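Local coordinates for protein deoxycytidylate deaminase (Cyanophage S-TIM5, PDB 4P9E) that probably deaminates dCMP to dUMP with the help of a bound zinc ion, at residues A71-L76 with S102-Q107; D123-L128 with V133-M138; K14-F19 with F92-P97. One frame throughout, in Å; residues are numbered along the deposited sequence.

Interaction 1 packs two helices together, while interactions 2 and 3 each set a helix against a strand of the central sheet of the cytidine deaminase fold; all three meet around Pro97, in the loop after strand 90-93. Interaction 1 lies closest to the metal: its Glu72 side chain is about 4 Å from the zinc ion, which His70, Cys98 and Cys101 bind. Interaction 3 crosses it along the chain, and Pro97 CB lies 3.4 Å from Glu72 OE2. Interaction 2 adds the last helix and strand; its Leu128 CD2 packs 3.8 Å from Ile105 CG2 of interaction 1, and Leu128 CD1 3.7 Å from Pro97 CG of interaction 3. The Leu128 side chain remains about 10 Å from the zinc, and that of Thr94 about 11 Å.

Interaction 1. Residues A71-L76 with S102-Q107; sequences AEQNAL and SKMIAQ
The helices of Leu76 and Met104 run roughly the same way, their short segments at 33° to each other with axes 10.5 Å apart, and the nearest CA atoms, those of Leu76 and Ile105, are separated by 8.1 Å. Long side chains must bridge so wide a spacing, and Met104, a flexible thioether suited to the task, does most of this. Its CG stands anti to the carbonyl carbon (chi1 -65°), and the bend at chi3 carries the methyl to Gln73: Met104 CE lies 3.6 Å from Gln73 CG and 3.8 Å from Gln73 NE2. Leu76 meets the same methionine at about a right angle, with Leu76 CD2 3.8 Å from Met104 SD. Gln73 offers its aliphatic part to the methionine while its OE1 accepts a hydrogen bond from His70 N. Glu72, the predicted proton donor, brushes Ile105, Glu72 CG to Ile105 CD1 at 4.4 Å. Ala80 of a second subunit packs on Leu76, and Lys103 of that subunit on Gln73. The two helices start at the zinc site: His70 directly precedes one, Cys98 the other, whose first turn holds Cys101. Leu91 of strand 90-93 touches both Glu72 and Ile105, and helix 123-130 packs against Ser102 and Ile105.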
loop_
_atom_site.group_PDB
_atom_site.type_symbol
_atom_site.label_atom_id
_atom_site.label_comp_id
_atom_site.label_asym_id
_atom_site.label_seq_id
_atom_site.Cartn_x
_atom_site.Cartn_y
_atom_site.Cartn_z
ATOM N N ALA A 71 -17.488 6.026 17.320
ATOM C CA ALA A 71 -17.031 4.774 16.741
ATOM C C ALA A 71 -16.587 4.963 15.289
ATOM O O ALA A 71 -15.611 4.362 14.841
ATOM C CB ALA A 71 -18.145 3.740 16.816
ATOM N N GLU A 72 -17.314 5.807 14.563
ATOM C CA GLU A 72 -17.047 6.034 13.154
ATOM C C GLU A 72 -15.751 6.819 12.992
ATOM O O GLU A 72 -14.952 6.525 12.113
ATOM C CB GLU A 72 -18.220 6.772 12.477
ATOM C CG GLU A 72 -19.605 6.119 12.617
ATOM C CD GLU A 72 -20.357 6.554 13.879
ATOM O OE1 GLU A 72 -19.730 6.691 14.960
ATOM O OE2 GLU A 72 -21.591 6.745 13.788
ATOM N N GLN A 73 -15.541 7.821 13.839
ATOM C CA GLN A 73 -14.255 8.507 13.916
ATOM C C GLN A 73 -13.046 7.575 14.173
ATOM O O GLN A 73 -12.002 7.711 13.535
ATOM C CB GLN A 73 -14.320 9.624 14.947
ATOM C CG GLN A 73 -15.074 10.819 14.427
ATOM C CD GLN A 73 -15.565 11.760 15.517
ATOM O OE1 GLN A 73 -15.262 11.589 16.696
ATOM N NE2 GLN A 73 -16.351 12.759 15.117
ATOM N N ASN A 74 -13.205 6.624 15.086
ATOM C CA ASN A 74 -12.166 5.626 15.323
ATOM C C ASN A 74 -11.854 4.724 14.122
ATOM O O ASN A 74 -10.686 4.529 13.759
ATOM C CB ASN A 74 -12.495 4.788 16.549
ATOM C CG ASN A 74 -11.920 5.373 17.808
ATOM O OD1 ASN A 74 -10.810 5.910 17.799
ATOM N ND2 ASN A 74 -12.663 5.281 18.902
ATOM N N ALA A 75 -12.894 4.181 13.511
ATOM C CA ALA A 75 -12.722 3.382 12.314
ATOM C C ALA A 75 -12.000 4.180 11.216
ATOM O O ALA A 75 -10.999 3.729 10.655
ATOM C CB ALA A 75 -14.079 2.863 11.823
ATOM N N LEU A 76 -12.517 5.370 10.932
ATOM C CA LEU A 76 -11.906 6.291 9.989
ATOM C C LEU A 76 -10.431 6.584 10.268
ATOM O O LEU A 76 -9.601 6.560 9.365
ATOM C CB LEU A 76 -12.680 7.602 10.005
ATOM C CG LEU A 76 -12.192 8.655 9.007
ATOM C CD1 LEU A 76 -12.314 8.148 7.586
ATOM C CD2 LEU A 76 -12.983 9.919 9.183
ATOM N N SER A 102 -21.228 11.822 9.503
ATOM C CA SER A 102 -21.794 11.799 8.159
ATOM C C SER A 102 -21.007 12.567 7.086
ATOM O O SER A 102 -20.796 12.042 6.000
ATOM C CB SER A 102 -23.239 12.277 8.201
ATOM O OG SER A 102 -24.024 11.357 8.932
ATOM N N LYS A 103 -20.572 13.791 7.390
ATOM C CA LYS A 103 -19.757 14.589 6.474
ATOM C C LYS A 103 -18.536 13.817 6.021
ATOM O O LYS A 103 -18.115 13.902 4.863
ATOM C CB LYS A 103 -19.187 15.826 7.171
ATOM C CG LYS A 103 -20.146 16.808 7.761
ATOM C CD LYS A 103 -19.380 17.980 8.416
ATOM C CE LYS A 103 -18.391 17.530 9.477
ATOM N NZ LYS A 103 -18.064 18.629 10.425
ATOM N N MET A 104 -17.938 13.110 6.974
ATOM C CA MET A 104 -16.637 12.500 6.766
ATOM C C MET A 104 -16.773 11.193 6.016
ATOM O O MET A 104 -15.993 10.894 5.103
ATOM C CB MET A 104 -15.934 12.291 8.099
ATOM C CG MET A 104 -15.589 13.596 8.798
ATOM S SD MET A 104 -14.279 13.402 10.021
ATOM C CE MET A 104 -15.220 12.881 11.444
ATOM N N ILE A 105 -17.780 10.433 6.418
ATOM C CA ILE A 105 -18.168 9.219 5.737
ATOM C C ILE A 105 -18.420 9.492 4.247
ATOM O O ILE A 105 -17.945 8.747 3.386
ATOM C CB ILE A 105 -19.408 8.625 6.418
ATOM C CG1 ILE A 105 -19.066 8.232 7.850
ATOM C CG2 ILE A 105 -19.945 7.431 5.671
ATOM C CD1 ILE A 105 -20.270 8.028 8.728
ATOM N N ALA A 106 -19.141 10.566 3.934
ATOM C CA ALA A 106 -19.456 10.865 2.533
ATOM C C ALA A 106 -18.220 11.280 1.750
ATOM O O ALA A 106 -17.995 10.843 0.615
ATOM C CB ALA A 106 -20.505 11.937 2.439
ATOM N N GLN A 107 -17.424 12.142 2.364
ATOM C CA GLN A 107 -16.202 12.612 1.753
ATOM C C GLN A 107 -15.173 11.479 1.605
ATOM O O GLN A 107 -14.288 11.534 0.749
ATOM C CB GLN A 107 -15.635 13.765 2.573
ATOM C CG GLN A 107 -14.642 14.627 1.827
ATOM C CD GLN A 107 -15.287 15.520 0.782
ATOM O OE1 GLN A 107 -15.789 15.045 -0.233
ATOM N NE2 GLN A 107 -15.260 16.825 1.021
#

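Interaction 2. Residues D123-L128 with V133-M138; sequences DGIDVL and VEVEKM
Leu128, Val135 and Val133 carry this contact, in which the chain leaves helix 123-130 and returns as strand 134-137, outermost in the sheet within this chain. Leu128 is gripped twice by Val133. Its carbonyl O accepts a hydrogen bond from Val133 N at 2.8 Å, bent at the hydrogen (138°) with the donor tilted 22° from the carbonyl plane, so the turn between the segments is closed by backbone. Beside this bond the side chains cross: with the leucine's CG anti to its carbonyl carbon (chi1 -73°), Leu128 CD2 lies 4.0 Å from Val133 CG1. Leu128 CB, for its part, is 4.1 Å from Val135 CG2. The other methyl of Val135, CG1, reaches Ile125 CG2 at 4.2 Å. Beta-branched residues suit both places, being at ease in extended backbone: Val135 offers one methyl to each of Ile125 and Leu128, residues about one turn apart, and Val133 turns both of its methyls to Leu128. The contact closes the second half of a beta-alpha-beta crossover, since strand 134-137 pairs in parallel with strand 112-115, whose Tyr115 touches Val135, and helix 123-130 joins the two; Ala106 of helix 99-107 packs on Val133.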
loop_
_atom_site.group_PDB
_atom_site.type_symbol
_atom_site.label_atom_id
_atom_site.label_comp_id
_atom_site.label_asym_id
_atom_site.label_seq_id
_atom_site.Cartn_x
_atom_site.Cartn_y
_atom_site.Cartn_z
ATOM N N ASP A 123 -30.648 13.697 11.105
ATOM C CA ASP A 123 -30.045 14.581 10.122
ATOM C C ASP A 123 -28.870 13.925 9.405
ATOM O O ASP A 123 -28.700 14.097 8.204
ATOM C CB ASP A 123 -29.602 15.885 10.783
ATOM C CG ASP A 123 -30.759 16.657 11.384
ATOM O OD1 ASP A 123 -31.908 16.444 10.951
ATOM O OD2 ASP A 123 -30.521 17.479 12.291
ATOM N N GLY A 124 -28.053 13.184 10.144
ATOM C CA GLY A 124 -26.912 12.515 9.557
ATOM C C GLY A 124 -27.382 11.686 8.384
ATOM O O GLY A 124 -26.789 11.692 7.313
ATOM N N ILE A 125 -28.492 10.997 8.601
ATOM C CA ILE A 125 -29.066 10.083 7.632
ATOM C C ILE A 125 -29.467 10.724 6.300
ATOM O O ILE A 125 -29.150 10.199 5.235
ATOM C CB ILE A 125 -30.288 9.386 8.238
ATOM C CG1 ILE A 125 -29.881 8.652 9.508
ATOM C CG2 ILE A 125 -30.918 8.433 7.236
ATOM C CD1 ILE A 125 -28.866 7.578 9.251
ATOM N N ASP A 126 -30.172 11.849 6.345
ATOM C CA ASP A 126 -30.636 12.448 5.098
ATOM C C ASP A 126 -29.476 13.109 4.352
ATOM O O ASP A 126 -29.435 13.124 3.117
ATOM C CB ASP A 126 -31.822 13.402 5.320
ATOM C CG ASP A 126 -31.402 14.748 5.874
ATOM O OD1 ASP A 126 -30.455 14.768 6.685
ATOM O OD2 ASP A 126 -32.013 15.782 5.499
ATOM N N VAL A 127 -28.508 13.620 5.099
ATOM C CA VAL A 127 -27.341 14.187 4.455
ATOM C C VAL A 127 -26.517 13.135 3.727
ATOM O O VAL A 127 -26.094 13.354 2.593
ATOM C CB VAL A 127 -26.498 15.004 5.427
ATOM C CG1 VAL A 127 -25.019 14.832 5.132
ATOM C CG2 VAL A 127 -26.907 16.468 5.313
ATOM N N LEU A 128 -26.310 11.989 4.364
ATOM C CA LEU A 128 -25.639 10.883 3.702
ATOM C C LEU A 128 -26.329 10.589 2.366
ATOM O O LEU A 128 -25.676 10.283 1.363
ATOM C CB LEU A 128 -25.647 9.635 4.591
ATOM C CG LEU A 128 -24.745 9.548 5.829
ATOM C CD1 LEU A 128 -25.305 8.555 6.817
ATOM C CD2 LEU A 128 -23.329 9.137 5.478
ATOM N N VAL A 133 -24.375 8.612 -0.533
ATOM C CA VAL A 133 -24.132 7.416 0.242
ATOM C C VAL A 133 -25.469 6.699 0.408
ATOM O O VAL A 133 -26.465 7.322 0.741
ATOM C CB VAL A 133 -23.550 7.765 1.643
ATOM C CG1 VAL A 133 -23.152 6.522 2.392
ATOM C CG2 VAL A 133 -22.361 8.699 1.511
ATOM N N GLU A 134 -25.489 5.398 0.164
ATOM C CA GLU A 134 -26.666 4.590 0.435
ATOM C C GLU A 134 -26.792 4.266 1.916
ATOM O O GLU A 134 -25.793 4.223 2.645
ATOM C CB GLU A 134 -26.641 3.315 -0.397
ATOM C CG GLU A 134 -26.462 3.616 -1.872
ATOM C CD GLU A 134 -27.574 4.495 -2.467
ATOM O OE1 GLU A 134 -27.288 5.224 -3.444
ATOM O OE2 GLU A 134 -28.728 4.452 -1.972
ATOM N N VAL A 135 -28.034 4.059 2.356
ATOM C CA VAL A 135 -28.351 3.805 3.760
ATOM C C VAL A 135 -29.377 2.692 3.913
ATOM O O VAL A 135 -30.360 2.667 3.195
ATOM C CB VAL A 135 -28.931 5.062 4.440
ATOM C CG1 VAL A 135 -29.136 4.808 5.924
ATOM C CG2 VAL A 135 -28.024 6.273 4.219
ATOM N N GLU A 136 -29.144 1.777 4.851
ATOM C CA GLU A 136 -30.087 0.702 5.151
ATOM C C GLU A 136 -30.103 0.321 6.641
ATOM O O GLU A 136 -29.071 0.042 7.230
ATOM C CB GLU A 136 -29.805 -0.539 4.287
ATOM C CG GLU A 136 -30.728 -1.735 4.555
ATOM C CD GLU A 136 -30.325 -3.005 3.802
ATOM O OE1 GLU A 136 -29.482 -2.922 2.884
ATOM O OE2 GLU A 136 -30.851 -4.098 4.131
ATOM N N LYS A 137 -31.294 0.309 7.230
ATOM C CA LYS A 137 -31.505 -0.128 8.601
ATOM C C LYS A 137 -31.749 -1.645 8.640
ATOM O O LYS A 137 -32.450 -2.170 7.793
ATOM C CB LYS A 137 -32.673 0.679 9.186
ATOM C CG LYS A 137 -33.442 0.057 10.325
ATOM C CD LYS A 137 -32.746 0.184 11.653
ATOM C CE LYS A 137 -33.776 0.244 12.765
ATOM N NZ LYS A 137 -34.450 1.574 12.772
ATOM N N MET A 138 -31.148 -2.346 9.603
ATOM C CA MET A 138 -31.220 -3.810 9.639
ATOM C C MET A 138 -31.260 -4.402 11.039
ATOM O O MET A 138 -31.515 -3.698 12.012
ATOM C CB MET A 138 -30.048 -4.418 8.880
ATOM C CG MET A 138 -28.687 -4.047 9.435
ATOM S SD MET A 138 -27.354 -5.042 8.749
ATOM C CE MET A 138 -27.730 -6.630 9.459
ATOM O OXT MET A 138 -31.037 -5.599 11.224
#

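Interaction 3. Residues K14-F19 with F92-P97; sequences KTAELF and FCTHSP
Ala16 sets its methyl against the backbone of strand 90-93, its CB 3.7 Å from Phe92 O, and this is the close-packed, buried part of the contact. A residue with no more than a methyl lets the helix come near: the CA atoms of Ala16 and Cys93 are 6.0 Å apart. Thr94 adjoins it where the chain turns a corner. Its CG2 methyl lies against the helix, 3.8 Å from Ala16 O and 3.7 Å from Glu17 CG. With chi1 at 53°, OG1 sits between backbone N and carbonyl carbon and pairs with His95 ND1 at 2.8 Å, in the imidazole plane at its edge. On the partly exposed side the packing thins to Glu17, whose extended chain takes the carboxylate on to a salt bridge with Arg116. Helix 6-20 thus packs on one face of the sheet, while Cys93, pointing away from it, touches Glu72 of helix 71-80. No hydrogen bond joins the two segments; methyls laid against backbone carbonyls and a methylene fix position through shape and not through directional bonds. Threonine suits the corner because one branch is apolar and the other bonds to the next residue and to Gly31 of the adjacent strand.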
loop_
_atom_site.group_PDB
_atom_site.type_symbol
_atom_site.label_atom_id
_atom_site.label_comp_id
_atom_site.label_asym_id
_atom_site.label_seq_id
_atom_site.Cartn_x
_atom_site.Cartn_y
_atom_site.Cartn_z
ATOM N N LYS A 14 -23.418 -7.894 13.906
ATOM C CA LYS A 14 -23.171 -8.440 15.230
ATOM C C LYS A 14 -21.748 -8.192 15.722
ATOM O O LYS A 14 -21.493 -8.197 16.922
ATOM C CB LYS A 14 -23.512 -9.925 15.276
ATOM C CG LYS A 14 -24.989 -10.185 15.487
ATOM C CD LYS A 14 -25.227 -11.631 15.862
ATOM C CE LYS A 14 -26.586 -12.128 15.365
ATOM N NZ LYS A 14 -26.623 -13.626 15.259
ATOM N N THR A 15 -20.831 -7.968 14.792
ATOM C CA THR A 15 -19.445 -7.721 15.135
ATOM C C THR A 15 -19.329 -6.296 15.623
ATOM O O THR A 15 -18.727 -6.024 16.658
ATOM C CB THR A 15 -18.525 -7.945 13.925
ATOM O OG1 THR A 15 -18.614 -9.312 13.505
ATOM C CG2 THR A 15 -17.063 -7.617 14.272
ATOM N N ALA A 16 -19.923 -5.383 14.873
ATOM C CA ALA A 16 -20.039 -4.015 15.334
ATOM C C ALA A 16 -20.652 -3.984 16.749
ATOM O O ALA A 16 -20.219 -3.212 17.596
ATOM C CB ALA A 16 -20.863 -3.207 14.365
ATOM N N GLU A 17 -21.642 -4.841 17.001
ATOM C CA GLU A 17 -22.234 -4.963 18.329
ATOM C C GLU A 17 -21.274 -5.504 19.378
ATOM O O GLU A 17 -21.273 -5.034 20.515
ATOM C CB GLU A 17 -23.469 -5.848 18.295
ATOM C CG GLU A 17 -24.709 -5.137 17.835
ATOM C CD GLU A 17 -25.863 -6.093 17.606
ATOM O OE1 GLU A 17 -26.761 -5.742 16.821
ATOM O OE2 GLU A 17 -25.882 -7.193 18.209
ATOM N N LEU A 18 -20.484 -6.506 19.009
ATOM C CA LEU A 18 -19.426 -7.022 19.879
ATOM C C LEU A 18 -18.514 -5.899 20.328
ATOM O O LEU A 18 -18.083 -5.843 21.482
ATOM C CB LEU A 18 -18.571 -8.025 19.123
ATOM C CG LEU A 18 -18.524 -9.449 19.632
ATOM C CD1 LEU A 18 -19.921 -9.930 19.967
ATOM C CD2 LEU A 18 -17.917 -10.317 18.559
ATOM N N PHE A 19 -18.211 -4.993 19.412
ATOM C CA PHE A 19 -17.287 -3.921 19.739
ATOM C C PHE A 19 -17.915 -2.728 20.421
ATOM O O PHE A 19 -17.228 -2.004 21.117
ATOM C CB PHE A 19 -16.462 -3.515 18.524
ATOM C CG PHE A 19 -15.388 -4.502 18.204
ATOM C CD1 PHE A 19 -14.227 -4.546 18.963
ATOM C CD2 PHE A 19 -15.550 -5.419 17.182
ATOM C CE1 PHE A 19 -13.234 -5.476 18.688
ATOM C CE2 PHE A 19 -14.566 -6.350 16.904
ATOM C CZ PHE A 19 -13.405 -6.384 17.655
ATOM N N PHE A 92 -20.638 -0.730 8.658
ATOM C CA PHE A 92 -21.670 -1.270 9.546
ATOM C C PHE A 92 -21.545 -0.618 10.906
ATOM O O PHE A 92 -20.553 -0.787 11.597
ATOM C CB PHE A 92 -21.563 -2.776 9.722
ATOM C CG PHE A 92 -21.891 -3.545 8.497
ATOM C CD1 PHE A 92 -23.115 -4.172 8.370
ATOM C CD2 PHE A 92 -20.984 -3.641 7.456
ATOM C CE1 PHE A 92 -23.414 -4.881 7.229
ATOM C CE2 PHE A 92 -21.294 -4.346 6.322
ATOM C CZ PHE A 92 -22.502 -4.962 6.209
ATOM N N CYS A 93 -22.559 0.129 11.302
ATOM C CA CYS A 93 -22.532 0.730 12.608
ATOM C C CYS A 93 -23.750 0.274 13.444
ATOM O O CYS A 93 -24.804 -0.036 12.894
ATOM C CB CYS A 93 -22.455 2.254 12.457
ATOM S SG CYS A 93 -21.911 3.110 13.967
ATOM N N THR A 94 -23.597 0.188 14.759
ATOM C CA THR A 94 -24.748 -0.069 15.620
ATOM C C THR A 94 -25.741 1.086 15.572
ATOM O O THR A 94 -26.934 0.884 15.710
ATOM C CB THR A 94 -24.354 -0.310 17.094
ATOM O OG1 THR A 94 -23.545 0.769 17.569
ATOM C CG2 THR A 94 -23.595 -1.611 17.249
ATOM N N HIS A 95 -25.247 2.297 15.365
ATOM C CA HIS A 95 -26.120 3.453 15.337
ATOM C C HIS A 95 -26.015 4.264 14.069
ATOM O O HIS A 95 -24.967 4.303 13.445
ATOM C CB HIS A 95 -25.847 4.352 16.529
ATOM C CG HIS A 95 -26.195 3.721 17.840
ATOM N ND1 HIS A 95 -25.455 2.695 18.385
ATOM C CD2 HIS A 95 -27.220 3.950 18.687
ATOM C CE1 HIS A 95 -26.003 2.330 19.530
ATOM N NE2 HIS A 95 -27.068 3.077 19.744
ATOM N N SER A 96 -27.135 4.870 13.687
ATOM C CA SER A 96 -27.178 5.944 12.709
ATOM C C SER A 96 -26.106 6.964 13.108
ATOM O O SER A 96 -25.928 7.222 14.293
ATOM C CB SER A 96 -28.593 6.554 12.699
ATOM O OG SER A 96 -28.611 7.962 12.486
ATOM N N PRO A 97 -25.339 7.493 12.136
ATOM C CA PRO A 97 -24.285 8.449 12.497
ATOM C C PRO A 97 -24.731 9.901 12.653
ATOM O O PRO A 97 -25.675 10.345 12.014
ATOM C CB PRO A 97 -23.283 8.326 11.345
ATOM C CG PRO A 97 -24.073 7.835 10.225
ATOM C CD PRO A 97 -25.127 6.943 10.791
#